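Local coordinates for iron transport multicopper oxidase FET3 (Saccharomyces cerevisiae, PDB 1ZPU), which oxidises ferrous to ferric iron with four copper ions and molecular oxygen, feeding the permease FTR1 in high-affinity iron uptake, and also acts as a cuprous oxidase, at residues A[9-14]-A[50-55]; A[14-19]-A[140-145]; A[20-25]-A[144-149]. All blocks are in the same frame, centred on the assembly; numbering follows the deposited sequence.

Following the chain from the N terminus, strand 2-14 enters contact 1, where its residues 9-14 meet 50-55, the loop that leaves strand 43-49; this closes a loop within the first plastocyanin-like domain. The segment 14-19, which shares R14 with contact 1 and runs on as a loop, then forms contact 2, and strand 22-27 forms contact 3, both with residues 140-149 of the second domain. Contacts 2 and 3 therefore close long loops ending on the same stretch, where H144 and D145 are shared. Contact 1 crosses both, since 50-55 lies between their ends. Strands 2-14 and 22-27 are antiparallel neighbours in one sheet, which ties contact 1 to contact 3 through backbone bonds such as D12 to V24.

Contact 1. Residues A[9-14]-A[50-55]; sequences TGWDYR and NGMNNT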
loop_
_atom_site.group_PDB
_atom_site.type_symbol
_atom_site.label_atom_id
_atom_site.label_comp_id
_atom_site.label_asym_id
_atom_site.label_seq_id
_atom_site.Cartn_x
_atom_site.Cartn_y
_atom_site.Cartn_z
ATOM N N THR A 9 4.162 15.457 13.871
ATOM C CA THR A 9 3.756 15.950 12.563
ATOM C C THR A 9 3.722 17.464 12.543
ATOM O O THR A 9 3.453 18.112 13.565
ATOM C CB THR A 9 2.353 15.473 12.157
ATOM O OG1 THR A 9 1.414 15.867 13.158
ATOM C CG2 THR A 9 2.303 13.967 11.981
ATOM N N GLY A 10 3.997 18.023 11.370
ATOM C CA GLY A 10 3.947 19.461 11.171
ATOM C C GLY A 10 3.931 19.827 9.709
ATOM O O GLY A 10 4.035 18.962 8.851
ATOM N N TRP A 11 3.802 21.117 9.428
ATOM C CA TRP A 11 3.835 21.629 8.064
ATOM C C TRP A 11 4.988 22.597 7.882
ATOM O O TRP A 11 5.198 23.481 8.706
ATOM C CB TRP A 11 2.527 22.339 7.721
ATOM C CG TRP A 11 1.350 21.435 7.547
ATOM C CD1 TRP A 11 0.365 21.189 8.456
ATOM C CD2 TRP A 11 1.031 20.650 6.388
ATOM N NE1 TRP A 11 -0.549 20.305 7.945
ATOM C CE2 TRP A 11 -0.167 19.953 6.674
ATOM C CE3 TRP A 11 1.641 20.471 5.134
ATOM C CZ2 TRP A 11 -0.775 19.079 5.750
ATOM C CZ3 TRP A 11 1.036 19.603 4.214
ATOM C CH2 TRP A 11 -0.167 18.922 4.533
ATOM N N ASP A 12 5.735 22.425 6.801
ATOM C CA ASP A 12 6.783 23.360 6.420
ATOM C C ASP A 12 6.920 23.384 4.917
ATOM O O ASP A 12 6.580 22.407 4.246
ATOM C CB ASP A 12 8.110 22.963 7.055
ATOM C CG ASP A 12 8.278 23.553 8.442
ATOM O OD1 ASP A 12 8.763 24.713 8.521
ATOM O OD2 ASP A 12 7.911 22.869 9.444
ATOM N N TYR A 13 7.420 24.499 4.396
ATOM C CA TYR A 13 7.701 24.624 2.972
ATOM C C TYR A 13 8.957 23.854 2.556
ATOM O O TYR A 13 9.989 23.964 3.207
ATOM C CB TYR A 13 7.797 26.098 2.567
ATOM C CG TYR A 13 6.433 26.727 2.443
ATOM C CD1 TYR A 13 5.827 27.367 3.535
ATOM C CD2 TYR A 13 5.722 26.648 1.249
ATOM C CE1 TYR A 13 4.550 27.918 3.426
ATOM C CE2 TYR A 13 4.451 27.201 1.130
ATOM C CZ TYR A 13 3.865 27.835 2.217
ATOM O OH TYR A 13 2.593 28.378 2.082
ATOM N N ARG A 14 8.840 23.046 1.507
ATOM C CA ARG A 14 10.001 22.499 0.810
ATOM C C ARG A 14 9.767 22.608 -0.689
ATOM O O ARG A 14 8.618 22.684 -1.151
ATOM C CB ARG A 14 10.232 21.017 1.123
ATOM C CG ARG A 14 10.709 20.659 2.512
ATOM C CD ARG A 14 11.979 21.351 2.942
ATOM N NE ARG A 14 11.756 21.756 4.322
ATOM C CZ ARG A 14 12.284 21.176 5.398
ATOM N NH1 ARG A 14 13.147 20.164 5.266
ATOM N NH2 ARG A 14 11.965 21.641 6.604
ATOM N N ASN A 50 0.255 14.255 16.914
ATOM C CA ASN A 50 -0.383 15.106 15.929
ATOM C C ASN A 50 -0.177 16.580 16.267
ATOM O O ASN A 50 -0.824 17.116 17.166
ATOM C CB ASN A 50 -1.882 14.792 15.854
ATOM C CG ASN A 50 -2.557 15.470 14.686
ATOM O OD1 ASN A 50 -1.949 16.286 13.997
ATOM N ND2 ASN A 50 -3.814 15.127 14.445
ATOM N N GLY A 51 0.732 17.225 15.543
ATOM C CA GLY A 51 1.003 18.647 15.739
ATOM C C GLY A 51 0.406 19.507 14.643
ATOM O O GLY A 51 0.715 20.694 14.542
ATOM N N MET A 52 -0.436 18.895 13.812
ATOM C CA MET A 52 -1.137 19.606 12.740
ATOM C C MET A 52 -2.389 20.251 13.300
ATOM O O MET A 52 -3.011 19.708 14.212
ATOM C CB MET A 52 -1.492 18.662 11.592
ATOM C CG MET A 52 -0.367 18.421 10.653
ATOM S SD MET A 52 -0.539 16.856 9.744
ATOM C CE MET A 52 -1.212 15.783 11.027
ATOM N N ASN A 53 -2.760 21.400 12.748
ATOM C CA ASN A 53 -3.753 22.265 13.397
ATOM C C ASN A 53 -5.214 21.823 13.284
ATOM O O ASN A 53 -6.056 22.208 14.092
ATOM C CB ASN A 53 -3.632 23.688 12.851
ATOM C CG ASN A 53 -4.033 24.724 13.862
ATOM O OD1 ASN A 53 -3.415 24.831 14.923
ATOM N ND2 ASN A 53 -5.073 25.499 13.550
ATOM N N ASN A 54 -5.505 21.005 12.280
ATOM C CA ASN A 54 -6.880 20.842 11.823
ATOM C C ASN A 54 -7.192 19.452 11.235
ATOM O O ASN A 54 -8.355 19.129 11.023
ATOM C CB ASN A 54 -7.153 21.928 10.779
ATOM C CG ASN A 54 -6.150 21.861 9.587
ATOM O OD1 ASN A 54 -5.021 21.305 9.693
ATOM N ND2 ASN A 54 -6.571 22.426 8.446
ATOM N N THR A 55 -6.166 18.643 10.972
ATOM C CA THR A 55 -6.375 17.285 10.473
ATOM C C THR A 55 -6.232 16.246 11.587
ATOM O O THR A 55 -5.600 16.511 12.614
ATOM C CB THR A 55 -5.347 16.938 9.389
ATOM O OG1 THR A 55 -4.698 18.134 8.937
ATOM C CG2 THR A 55 -6.019 16.222 8.217
#
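T9 and G51 are joined by a hydrogen bond: G51 N donates to T9 OG1 over 2.8 Å, with an N-H...O angle of 153°. The hydroxyl is brought there by the first torsion, which sets OG1 between the backbone N and the carbonyl carbon (chi1 57°). A weak bond between OG1 and the carbonyl of T49 adds a second polar partner for the hydroxyl.

At N50 the chain leaves strand 43-49, the parallel neighbour of strand 2-14 in the sheet of the first plastocyanin-like domain, and the N50 side chain shapes the exit. Its OD1 accepts from M52 N at 3.0 Å, an Asx turn. On the other branch of the amide, ND2 gives a nearly straight bond to T55 O at 2.9 Å, with T55 O close to the amide plane; ND2 also bonds to I83 O. The loop is thus pinned from within by one side chain while T9 ties it to the strand.

The apolar share falls to M52. Its CG lies 3.6 Å from W11 CD1, approaching the indole obliquely, and SD follows at 4.6 Å from the centroid of the five-membered ring, a Met-aromatic contact tilted 44° off the ring normal. The chain bends at chi3, and CE ends beside the T9 side chain, 3.8 Å from CB, so the thioether bridges the two strand residues. I25 and L146 also touch W11, and T57 packs against M52.

Contact 2. Residues A[14-19]-A[140-145]; sequences RNVDGL and SEWYHD. With NAG (2-acetamido-2-deoxy-beta-D-glucopyranose), chain H; MAN (alpha-D-mannopyranose), chain B; NAG (2-acetamido-2-deoxy-beta-D-glucopyranose), chain C.
In W142, chi1 of -171° puts CG anti to the backbone N, on the side of V16 and D17; in H144, CG stands beside the backbone N (chi1 -79°), and from there the ring brings NE2 to D17. V16 sits over one face of the indole: CB is 4.0 Å from the centroid of the five-membered ring, a CH-pi contact, and CG2 reaches the six-membered part at CZ2, 3.5 Å away. The side chains of V16 and W142 cross at about a right angle. V24 and I171 also touch both residues, so the pair belongs to a wider apolar cluster between the first two plastocyanin-like domains.

D17 meets both W142 and H144. Its CG lies oblique to the indole, 3.6 Å from W142 CD1, and its OD2 accepts from H144 NE2 at the imidazole edge, the carboxylate turned 85° to that ring. The modelled length of this hydrogen bond is too short to be taken literally at this resolution.

Sugars of an attached glycan lie against this loop. G18 O accepts from O6 of the chain C N-acetylglucosamine at 2.7 Å, L19 lies against the mannose, and C6 of that mannose is 3.9 Å from H144 CE1. The glycan therefore packs on both domains. The acid beside the imidazole would probably favour a protonated histidine, giving the interdomain hydrogen bond some ionic character.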
loop_
_atom_site.group_PDB
_atom_site.type_symbol
_atom_site.label_atom_id
_atom_site.label_comp_id
_atom_site.label_asym_id
_atom_site.label_seq_id
_atom_site.Cartn_x
_atom_site.Cartn_y
_atom_site.Cartn_z
ATOM N N ARG A 14 8.840 23.046 1.507
ATOM C CA ARG A 14 10.001 22.499 0.810
ATOM C C ARG A 14 9.767 22.608 -0.689
ATOM O O ARG A 14 8.618 22.684 -1.151
ATOM C CB ARG A 14 10.232 21.017 1.123
ATOM C CG ARG A 14 10.709 20.659 2.512
ATOM C CD ARG A 14 11.979 21.351 2.942
ATOM N NE ARG A 14 11.756 21.756 4.322
ATOM C CZ ARG A 14 12.284 21.176 5.398
ATOM N NH1 ARG A 14 13.147 20.164 5.266
ATOM N NH2 ARG A 14 11.965 21.641 6.604
ATOM N N ASN A 15 10.854 22.619 -1.451
ATOM C CA ASN A 15 10.735 22.513 -2.881
ATOM C C ASN A 15 11.281 21.159 -3.293
ATOM O O ASN A 15 12.439 21.045 -3.668
ATOM C CB ASN A 15 11.449 23.663 -3.588
ATOM C CG ASN A 15 11.161 23.692 -5.075
ATOM O OD1 ASN A 15 10.865 22.653 -5.670
ATOM N ND2 ASN A 15 11.234 24.874 -5.688
ATOM N N VAL A 16 10.440 20.138 -3.192
ATOM C CA VAL A 16 10.841 18.756 -3.412
ATOM C C VAL A 16 11.171 18.517 -4.881
ATOM O O VAL A 16 12.191 17.942 -5.244
ATOM C CB VAL A 16 9.685 17.830 -3.029
ATOM C CG1 VAL A 16 10.042 16.370 -3.307
ATOM C CG2 VAL A 16 9.305 18.067 -1.579
ATOM N N ASP A 17 10.240 18.970 -5.699
ATOM C CA ASP A 17 10.257 18.915 -7.147
ATOM C C ASP A 17 11.506 19.506 -7.770
ATOM O O ASP A 17 12.104 18.926 -8.691
ATOM C CB ASP A 17 9.070 19.761 -7.636
ATOM C CG ASP A 17 8.305 19.053 -8.642
ATOM O OD1 ASP A 17 8.726 17.897 -8.861
ATOM O OD2 ASP A 17 7.325 19.584 -9.202
ATOM N N GLY A 18 11.871 20.681 -7.266
ATOM C CA GLY A 18 12.759 21.556 -7.968
ATOM C C GLY A 18 11.992 22.724 -8.562
ATOM O O GLY A 18 12.593 23.707 -8.989
ATOM N N LEU A 19 10.663 22.637 -8.589
ATOM C CA LEU A 19 9.875 23.694 -9.240
ATOM C C LEU A 19 8.671 24.316 -8.508
ATOM O O LEU A 19 7.898 25.062 -9.118
ATOM C CB LEU A 19 9.481 23.305 -10.671
ATOM C CG LEU A 19 9.296 21.908 -11.234
ATOM C CD1 LEU A 19 8.849 22.131 -12.635
ATOM C CD2 LEU A 19 10.590 21.097 -11.271
ATOM N N SER A 140 8.324 7.892 -6.375
ATOM C CA SER A 140 7.009 8.466 -6.098
ATOM C C SER A 140 6.616 9.439 -7.190
ATOM O O SER A 140 7.463 9.818 -7.975
ATOM C CB SER A 140 7.020 9.183 -4.745
ATOM O OG SER A 140 5.760 9.759 -4.492
ATOM N N GLU A 141 5.343 9.825 -7.257
ATOM C CA GLU A 141 4.958 11.006 -8.047
ATOM C C GLU A 141 4.832 12.190 -7.092
ATOM O O GLU A 141 4.762 11.995 -5.877
ATOM C CB GLU A 141 3.661 10.794 -8.832
ATOM C CG GLU A 141 2.371 10.867 -7.995
ATOM C CD GLU A 141 2.157 9.641 -7.119
ATOM O OE1 GLU A 141 1.709 8.594 -7.665
ATOM O OE2 GLU A 141 2.452 9.733 -5.890
ATOM N N TRP A 142 4.801 13.403 -7.639
ATOM C CA TRP A 142 4.699 14.598 -6.815
ATOM C C TRP A 142 3.636 15.593 -7.348
ATOM O O TRP A 142 3.564 15.865 -8.559
ATOM C CB TRP A 142 6.080 15.246 -6.701
ATOM C CG TRP A 142 6.128 16.344 -5.721
ATOM C CD1 TRP A 142 6.339 17.664 -5.975
ATOM C CD2 TRP A 142 5.951 16.229 -4.318
ATOM N NE1 TRP A 142 6.309 18.390 -4.812
ATOM C CE2 TRP A 142 6.062 17.533 -3.775
ATOM C CE3 TRP A 142 5.691 15.157 -3.460
ATOM C CZ2 TRP A 142 5.935 17.787 -2.422
ATOM C CZ3 TRP A 142 5.563 15.424 -2.096
ATOM C CH2 TRP A 142 5.687 16.728 -1.601
ATOM N N TYR A 143 2.810 16.106 -6.439
ATOM C CA TYR A 143 1.786 17.110 -6.755
ATOM C C TYR A 143 2.231 18.457 -6.250
ATOM O O TYR A 143 2.985 18.541 -5.288
ATOM C CB TYR A 143 0.436 16.754 -6.113
ATOM C CG TYR A 143 -0.289 15.597 -6.774
ATOM C CD1 TYR A 143 0.037 14.286 -6.470
ATOM C CD2 TYR A 143 -1.294 15.817 -7.704
ATOM C CE1 TYR A 143 -0.611 13.220 -7.066
ATOM C CE2 TYR A 143 -1.958 14.752 -8.314
ATOM C CZ TYR A 143 -1.603 13.455 -7.984
ATOM O OH TYR A 143 -2.240 12.382 -8.560
ATOM N N HIS A 144 1.759 19.510 -6.904
ATOM C CA HIS A 144 2.057 20.882 -6.504
ATOM C C HIS A 144 1.020 21.455 -5.566
ATOM O O HIS A 144 1.234 22.490 -4.956
ATOM C CB HIS A 144 2.139 21.749 -7.741
ATOM C CG HIS A 144 3.438 21.619 -8.456
ATOM N ND1 HIS A 144 3.896 22.565 -9.351
ATOM C CD2 HIS A 144 4.404 20.676 -8.367
ATOM C CE1 HIS A 144 5.080 22.193 -9.801
ATOM N NE2 HIS A 144 5.407 21.051 -9.222
ATOM N N ASP A 145 -0.122 20.793 -5.478
ATOM C CA ASP A 145 -1.148 21.176 -4.547
ATOM C C ASP A 145 -1.299 20.084 -3.503
ATOM O O ASP A 145 -1.102 18.908 -3.796
ATOM C CB ASP A 145 -2.470 21.398 -5.282
ATOM C CG ASP A 145 -2.397 22.547 -6.294
ATOM O OD1 ASP A 145 -2.749 23.713 -5.941
ATOM O OD2 ASP A 145 -1.986 22.278 -7.447
HETATM C C1 NAG H . 16.233 18.452 -12.468
HETATM C C2 NAG H . 15.912 19.593 -11.497
HETATM C C3 NAG H . 14.702 20.423 -11.927
HETATM C C4 NAG H . 14.761 20.845 -13.387
HETATM C C5 NAG H . 15.075 19.581 -14.192
HETATM C C6 NAG H . 15.285 19.856 -15.669
HETATM C C7 NAG H . 15.961 19.256 -9.018
HETATM C C8 NAG H . 17.381 19.694 -8.792
HETATM N N2 NAG H . 15.529 19.003 -10.252
HETATM O O3 NAG H . 14.565 21.580 -11.138
HETATM O O4 NAG H . 13.506 21.400 -13.740
HETATM O O5 NAG H . 16.304 19.066 -13.728
HETATM O O6 NAG H . 16.498 20.573 -15.751
HETATM O O7 NAG H . 15.200 19.076 -8.074
HETATM C C1 MAN B . 7.831 21.524 -15.900
HETATM C C2 MAN B . 8.116 20.027 -15.937
HETATM C C3 MAN B . 6.829 19.215 -15.887
HETATM C C4 MAN B . 5.948 19.703 -14.746
HETATM C C5 MAN B . 5.686 21.187 -14.874
HETATM C C6 MAN B . 4.873 21.663 -13.686
HETATM O O2 MAN B . 8.879 19.683 -14.814
HETATM O O3 MAN B . 7.124 17.851 -15.679
HETATM O O4 MAN B . 4.728 19.014 -14.754
HETATM O O5 MAN B . 6.927 21.859 -14.863
HETATM O O6 MAN B . 4.783 23.066 -13.770
HETATM C C1 NAG C . 13.576 22.780 -14.154
HETATM C C2 NAG C . 12.524 23.050 -15.239
HETATM C C3 NAG C . 12.319 24.534 -15.522
HETATM C C4 NAG C . 12.193 25.366 -14.254
HETATM C C5 NAG C . 13.388 25.008 -13.366
HETATM C C6 NAG C . 13.405 25.784 -12.058
HETATM C C7 NAG C . 12.316 21.340 -16.975
HETATM C C8 NAG C . 12.695 20.987 -18.385
HETATM N N2 NAG C . 12.896 22.436 -16.496
HETATM O O3 NAG C . 11.173 24.692 -16.328
HETATM O O4 NAG C . 12.224 26.727 -14.630
HETATM O O5 NAG C . 13.366 23.627 -13.048
HETATM O O6 NAG C . 12.447 25.243 -11.180
HETATM O O7 NAG C . 11.536 20.629 -16.326
#

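Contact 3. Residues A[20-25]-A[144-149]; sequences KSRPVI and HDLVTD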
loop_
_atom_site.group_PDB
_atom_site.type_symbol
_atom_site.label_atom_id
_atom_site.label_comp_id
_atom_site.label_asym_id
_atom_site.label_seq_id
_atom_site.Cartn_x
_atom_site.Cartn_y
_atom_site.Cartn_z
ATOM N N LYS A 20 8.527 24.047 -7.213
ATOM C CA LYS A 20 7.442 24.637 -6.439
ATOM C C LYS A 20 7.728 24.537 -4.954
ATOM O O LYS A 20 7.755 23.441 -4.400
ATOM C CB LYS A 20 6.126 23.922 -6.750
ATOM C CG LYS A 20 4.938 24.844 -6.967
ATOM C CD LYS A 20 4.575 25.648 -5.717
ATOM C CE LYS A 20 3.412 26.619 -5.976
ATOM N NZ LYS A 20 2.152 25.879 -6.312
ATOM N N SER A 21 7.952 25.674 -4.306
ATOM C CA SER A 21 7.999 25.666 -2.850
ATOM C C SER A 21 6.568 25.536 -2.352
ATOM O O SER A 21 5.672 26.248 -2.779
ATOM C CB SER A 21 8.715 26.874 -2.252
ATOM O OG SER A 21 9.475 26.458 -1.115
ATOM N N ARG A 22 6.370 24.597 -1.447
ATOM C CA ARG A 22 5.074 24.033 -1.220
ATOM C C ARG A 22 5.109 23.392 0.168
ATOM O O ARG A 22 6.133 22.814 0.553
ATOM C CB ARG A 22 4.895 22.995 -2.319
ATOM C CG ARG A 22 3.665 22.195 -2.263
ATOM C CD ARG A 22 4.007 20.754 -2.430
ATOM N NE ARG A 22 3.432 20.016 -1.312
ATOM C CZ ARG A 22 2.594 19.002 -1.436
ATOM N NH1 ARG A 22 2.257 18.547 -2.639
ATOM N NH2 ARG A 22 2.121 18.412 -0.355
ATOM N N PRO A 23 4.026 23.517 0.950
ATOM C CA PRO A 23 4.043 22.892 2.273
ATOM C C PRO A 23 4.057 21.371 2.188
ATOM O O PRO A 23 3.307 20.786 1.416
ATOM C CB PRO A 23 2.738 23.382 2.939
ATOM C CG PRO A 23 2.266 24.492 2.114
ATOM C CD PRO A 23 2.774 24.245 0.713
ATOM N N VAL A 24 4.913 20.749 2.987
ATOM C CA VAL A 24 4.963 19.302 3.102
ATOM C C VAL A 24 4.834 18.911 4.576
ATOM O O VAL A 24 5.048 19.760 5.459
ATOM C CB VAL A 24 6.267 18.726 2.466
ATOM C CG1 VAL A 24 6.337 19.050 0.988
ATOM C CG2 VAL A 24 7.497 19.269 3.151
ATOM N N ILE A 25 4.475 17.648 4.843
ATOM C CA ILE A 25 4.353 17.165 6.230
ATOM C C ILE A 25 5.710 16.766 6.828
ATOM O O ILE A 25 6.358 15.821 6.370
ATOM C CB ILE A 25 3.344 16.009 6.393
ATOM C CG1 ILE A 25 2.073 16.277 5.586
ATOM C CG2 ILE A 25 2.968 15.853 7.867
ATOM C CD1 ILE A 25 0.954 15.274 5.808
ATOM N N HIS A 144 1.759 19.510 -6.904
ATOM C CA HIS A 144 2.057 20.882 -6.504
ATOM C C HIS A 144 1.020 21.455 -5.566
ATOM O O HIS A 144 1.234 22.490 -4.956
ATOM C CB HIS A 144 2.139 21.749 -7.741
ATOM C CG HIS A 144 3.438 21.619 -8.456
ATOM N ND1 HIS A 144 3.896 22.565 -9.351
ATOM C CD2 HIS A 144 4.404 20.676 -8.367
ATOM C CE1 HIS A 144 5.080 22.193 -9.801
ATOM N NE2 HIS A 144 5.407 21.051 -9.222
ATOM N N ASP A 145 -0.122 20.793 -5.478
ATOM C CA ASP A 145 -1.148 21.176 -4.547
ATOM C C ASP A 145 -1.299 20.084 -3.503
ATOM O O ASP A 145 -1.102 18.908 -3.796
ATOM C CB ASP A 145 -2.470 21.398 -5.282
ATOM C CG ASP A 145 -2.397 22.547 -6.294
ATOM O OD1 ASP A 145 -2.749 23.713 -5.941
ATOM O OD2 ASP A 145 -1.986 22.278 -7.447
ATOM N N LEU A 146 -1.651 20.481 -2.287
ATOM C CA LEU A 146 -1.915 19.547 -1.201
ATOM C C LEU A 146 -3.145 18.710 -1.500
ATOM O O LEU A 146 -4.047 19.137 -2.216
ATOM C CB LEU A 146 -2.145 20.298 0.102
ATOM C CG LEU A 146 -1.028 21.163 0.675
ATOM C CD1 LEU A 146 -1.017 22.554 0.025
ATOM C CD2 LEU A 146 -1.301 21.287 2.141
ATOM N N VAL A 147 -3.184 17.512 -0.933
ATOM C CA VAL A 147 -4.287 16.604 -1.175
ATOM C C VAL A 147 -5.617 17.194 -0.712
ATOM O O VAL A 147 -6.611 17.098 -1.418
ATOM C CB VAL A 147 -3.990 15.253 -0.582
ATOM C CG1 VAL A 147 -5.107 14.298 -0.857
ATOM C CG2 VAL A 147 -2.758 14.742 -1.221
ATOM N N THR A 148 -5.616 17.849 0.440
ATOM C CA THR A 148 -6.807 18.515 0.942
ATOM C C THR A 148 -7.491 19.383 -0.119
ATOM O O THR A 148 -8.721 19.313 -0.281
ATOM C CB THR A 148 -6.489 19.278 2.255
ATOM O OG1 THR A 148 -6.730 18.394 3.359
ATOM C CG2 THR A 148 -7.329 20.569 2.419
ATOM N N ASP A 149 -6.686 20.155 -0.855
ATOM C CA ASP A 149 -7.188 21.035 -1.915
ATOM C C ASP A 149 -7.666 20.310 -3.178
ATOM O O ASP A 149 -8.721 20.653 -3.741
ATOM C CB ASP A 149 -6.152 22.105 -2.226
ATOM C CG ASP A 149 -6.017 23.103 -1.095
ATOM O OD1 ASP A 149 -7.039 23.348 -0.411
ATOM O OD2 ASP A 149 -4.909 23.640 -0.879
#
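This contact belongs to the join between the first two plastocyanin-like domains, where strand 22-27 and the loop before it face the approach to helix 147-154. K20 lies over one face of the H144 imidazole: CB stands above the ring centre, 3.7 Å from the centroid and 10° off the normal, a CH-pi contact, and CG comes to 3.5 Å from ND1. An alanine in place of H144 would probably leave the K20 methylenes without their flat partner and D17 OD2 without its imidazole donor.

R22 has CG anti to its backbone N (chi1 176°), 3.6 Å from H144 O, and the chain then bends. Its NE donates to P23 O at 2.8 Å, from above the carbonyl plane. NH1 bonds to Y143 O and NH2 forms a salt bridge with D114 OD1, so NE, NH1 and NH2 each have a polar partner. L146 CG lies over one guanidinium face, and L146 CD1 packs against P23 CD at 4.2 Å. L146, at the N-cap position of helix 147-154, is where the edge strand of the first domain meets the approach to that helix, an interface between cupredoxin-like domains of a multicopper oxidase.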